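Local structure of NADH kinase POS5, mitochondrial (Saccharomyces cerevisiae, 3AFO) at residues 18-23 with 37-42. The protein phosphorylates NADH, and less readily NAD+, with ATP in the mitochondrion, supplying the cell with the reductant NADPH. Residues are numbered along the deposited sequence; the frame is centred on the assembly and turned at random.
Sequences SSSSAD and WQNPLQ
With CG anti to its carbonyl carbon (chi1 -59°), the side chain of Trp-37 starts off away from residues 18-23, yet its six-membered ring swings back to meet them, while chi1 of 59° sets Ser-20 OG on the side of the Asn-39 and Pro-40 carbonyls and leaves CB to meet the Asn-39 amide. Both segments are irregular connections in the NAD kinase fold: residues 18-23 run into strand 23-25, whose antiparallel partner is strand 33-36; the loop of residues 37-42 then leads from that partner into strand 43-48 of the parallel sheet. Asp-23 pairs with Ile-36 through the backbone; between the segments themselves there is no direct hydrogen bond. A water bridges them instead, donating to Ser-21 O at 2.6 Å and accepting from Gln-38 N at 2.9 Å, so that two backbone groups are tied through one molecule.

Beside this bridge the methyl CB of Ala-22 lies obliquely against the indole, 3.7 Å from Trp-37 CE3, and Ser-20 O sits at the ring's edge near its plane. Leu-41 CB sits over the middle of the Trp-37 ring, 3.9 Å from its plane, and a hydrogen bond from Trp-37 NE1 to Val-168 O, at helix 161-169, would limit its rotation. Ser-20 N is held by Asp-116 OD1, whose other carboxylate oxygen takes Gln-42 N; one side chain thus grips both segments.

Where strand 23-25 begins, the extended Gln-38 crosses Asp-23 obliquely, amide and carboxylate planes 81° apart, with Gln-38 NE2 4.0 Å from Asp-23 OD2, a loose approach. Asn-39, its CB directed at residues 18-23, touches Ser-20 through carbon rather than the hydroxyl: Asn-39 ND2 lies 3.2 Å from Ser-20 CB.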
ATOM      1  N   SER A  18     -50.960   0.641   3.586  1.00 41.30           N
ATOM      2  CA  SER A  18     -49.680   1.173   4.067  1.00 42.52           C
ATOM      3  C   SER A  18     -48.749   0.098   4.618  1.00 43.32           C
ATOM      4  O   SER A  18     -49.206  -0.921   5.138  1.00 43.38           O
ATOM      5  CB  SER A  18     -49.930   2.226   5.153  1.00 42.52           C
ATOM      6  OG  SER A  18     -50.474   3.405   4.590  1.00 43.05           O
ATOM      7  N   SER A  19     -47.442   0.348   4.516  1.00 44.85           N
ATOM      8  CA  SER A  19     -46.402  -0.582   4.976  1.00 46.01           C
ATOM      9  C   SER A  19     -46.595  -1.063   6.403  1.00 47.00           C
ATOM     10  O   SER A  19     -47.003  -0.305   7.283  1.00 47.10           O
ATOM     11  CB  SER A  19     -45.015   0.061   4.882  1.00 46.01           C
ATOM     12  OG  SER A  19     -44.870   0.803   3.692  1.00 46.83           O
ATOM     13  N   SER A  20     -46.281  -2.334   6.619  1.00 48.27           N
ATOM     14  CA  SER A  20     -46.174  -2.886   7.960  1.00 49.37           C
ATOM     15  C   SER A  20     -44.698  -2.958   8.338  1.00 49.86           C
ATOM     16  O   SER A  20     -43.965  -3.818   7.838  1.00 49.94           O
ATOM     17  CB  SER A  20     -46.808  -4.280   8.024  1.00 49.40           C
ATOM     18  OG  SER A  20     -46.198  -5.183   7.117  1.00 50.01           O
ATOM     19  N   SER A  21     -44.256  -2.044   9.199  1.00 50.38           N
ATOM     20  CA  SER A  21     -42.891  -2.100   9.712  1.00 51.07           C
ATOM     21  C   SER A  21     -42.752  -3.348  10.581  1.00 51.04           C
ATOM     22  O   SER A  21     -43.551  -3.576  11.493  1.00 51.31           O
ATOM     23  CB  SER A  21     -42.539  -0.840  10.504  1.00 51.19           C
ATOM     24  OG  SER A  21     -43.450  -0.630  11.572  1.00 52.78           O
ATOM     25  N   ALA A  22     -41.755  -4.169  10.272  1.00 50.79           N
ATOM     26  CA  ALA A  22     -41.514  -5.399  11.008  1.00 50.51           C
ATOM     27  C   ALA A  22     -40.830  -5.122  12.339  1.00 50.35           C
ATOM     28  O   ALA A  22     -40.455  -3.989  12.635  1.00 50.27           O
ATOM     29  CB  ALA A  22     -40.690  -6.349  10.172  1.00 50.49           C
ATOM     30  N   ASP A  23     -40.692  -6.165  13.143  1.00 50.41           N
ATOM     31  CA  ASP A  23     -39.926  -6.087  14.374  1.00 50.73           C
ATOM     32  C   ASP A  23     -38.566  -6.748  14.195  1.00 50.43           C
ATOM     33  O   ASP A  23     -38.431  -7.710  13.429  1.00 50.27           O
ATOM     34  CB  ASP A  23     -40.690  -6.740  15.528  1.00 50.86           C
ATOM     35  CG  ASP A  23     -41.406  -5.724  16.392  1.00 52.04           C
ATOM     36  OD1 ASP A  23     -40.712  -4.940  17.086  1.00 53.01           O
ATOM     37  OD2 ASP A  23     -42.657  -5.710  16.377  1.00 52.57           O
ATOM     38  N   TRP A  37     -42.628 -10.420  11.704  1.00 34.71           N
ATOM     39  CA  TRP A  37     -43.683  -9.582  11.164  1.00 35.45           C
ATOM     40  C   TRP A  37     -44.770  -9.356  12.214  1.00 36.43           C
ATOM     41  O   TRP A  37     -45.376 -10.314  12.697  1.00 36.57           O
ATOM     42  CB  TRP A  37     -44.263 -10.223   9.898  1.00 35.25           C
ATOM     43  CG  TRP A  37     -43.227 -10.428   8.816  1.00 33.93           C
ATOM     44  CD1 TRP A  37     -42.608 -11.598   8.476  1.00 33.13           C
ATOM     45  CD2 TRP A  37     -42.682  -9.423   7.955  1.00 32.82           C
ATOM     46  NE1 TRP A  37     -41.710 -11.386   7.451  1.00 32.18           N
ATOM     47  CE2 TRP A  37     -41.742 -10.058   7.110  1.00 32.44           C
ATOM     48  CE3 TRP A  37     -42.904  -8.046   7.808  1.00 31.78           C
ATOM     49  CZ2 TRP A  37     -41.023  -9.362   6.138  1.00 31.98           C
ATOM     50  CZ3 TRP A  37     -42.191  -7.358   6.842  1.00 31.62           C
ATOM     51  CH2 TRP A  37     -41.261  -8.015   6.019  1.00 31.46           C
ATOM     52  N   GLN A  38     -44.992  -8.097  12.589  1.00 37.26           N
ATOM     53  CA  GLN A  38     -46.098  -7.775  13.500  1.00 38.40           C
ATOM     54  C   GLN A  38     -47.442  -7.922  12.774  1.00 38.11           C
ATOM     55  O   GLN A  38     -48.304  -8.675  13.225  1.00 38.47           O
ATOM     56  CB  GLN A  38     -45.944  -6.400  14.156  1.00 38.51           C
ATOM     57  CG  GLN A  38     -46.877  -6.236  15.365  1.00 41.13           C
ATOM     58  CD  GLN A  38     -46.695  -4.929  16.111  1.00 43.55           C
ATOM     59  OE1 GLN A  38     -46.800  -3.839  15.538  1.00 45.00           O
ATOM     60  NE2 GLN A  38     -46.444  -5.031  17.410  1.00 45.52           N
ATOM     61  N   ASN A  39     -47.607  -7.210  11.657  1.00 37.85           N
ATOM     62  CA  ASN A  39     -48.664  -7.525  10.691  1.00 37.50           C
ATOM     63  C   ASN A  39     -48.075  -8.510   9.685  1.00 36.63           C
ATOM     64  O   ASN A  39     -46.915  -8.363   9.307  1.00 36.19           O
ATOM     65  CB  ASN A  39     -49.140  -6.282   9.916  1.00 38.16           C
ATOM     66  CG  ASN A  39     -49.168  -5.013  10.755  1.00 39.55           C
ATOM     67  OD1 ASN A  39     -49.205  -5.055  11.982  1.00 41.91           O
ATOM     68  ND2 ASN A  39     -49.158  -3.871  10.083  1.00 40.56           N
ATOM     69  N   PRO A  40     -48.863  -9.512   9.242  1.00 35.96           N
ATOM     70  CA  PRO A  40     -48.357 -10.479   8.255  1.00 35.13           C
ATOM     71  C   PRO A  40     -47.783  -9.828   6.987  1.00 34.23           C
ATOM     72  O   PRO A  40     -48.259  -8.778   6.550  1.00 33.95           O
ATOM     73  CB  PRO A  40     -49.595 -11.319   7.920  1.00 35.23           C
ATOM     74  CG  PRO A  40     -50.451 -11.234   9.171  1.00 35.32           C
ATOM     75  CD  PRO A  40     -50.250  -9.822   9.656  1.00 36.12           C
ATOM     76  N   LEU A  41     -46.750 -10.446   6.424  1.00 33.51           N
ATOM     77  CA  LEU A  41     -46.133  -9.961   5.186  1.00 32.81           C
ATOM     78  C   LEU A  41     -47.112 -10.084   4.021  1.00 32.56           C
ATOM     79  O   LEU A  41     -47.634 -11.169   3.769  1.00 32.82           O
ATOM     80  CB  LEU A  41     -44.859 -10.770   4.886  1.00 32.49           C
ATOM     81  CG  LEU A  41     -44.224 -10.696   3.495  1.00 31.62           C
ATOM     82  CD1 LEU A  41     -43.824  -9.273   3.154  1.00 30.85           C
ATOM     83  CD2 LEU A  41     -43.030 -11.635   3.390  1.00 29.94           C
ATOM     84  N   GLN A  42     -47.344  -8.981   3.315  1.00 32.18           N
ATOM     85  CA  GLN A  42     -48.240  -8.977   2.161  1.00 31.99           C
ATOM     86  C   GLN A  42     -47.676  -8.282   0.914  1.00 30.95           C
ATOM     87  O   GLN A  42     -47.692  -8.870  -0.169  1.00 30.97           O
ATOM     88  CB  GLN A  42     -49.591  -8.346   2.521  1.00 32.65           C
ATOM     89  CG  GLN A  42     -50.496  -9.213   3.381  1.00 34.81           C
ATOM     90  CD  GLN A  42     -51.898  -8.633   3.477  1.00 38.02           C
ATOM     91  OE1 GLN A  42     -52.117  -7.592   4.102  1.00 38.48           O
ATOM     92  NE2 GLN A  42     -52.854  -9.298   2.835  1.00 38.91           N
TER
HETATM   93  O   HOH W   1     -44.513  -5.874  10.804  1.00 46.74           O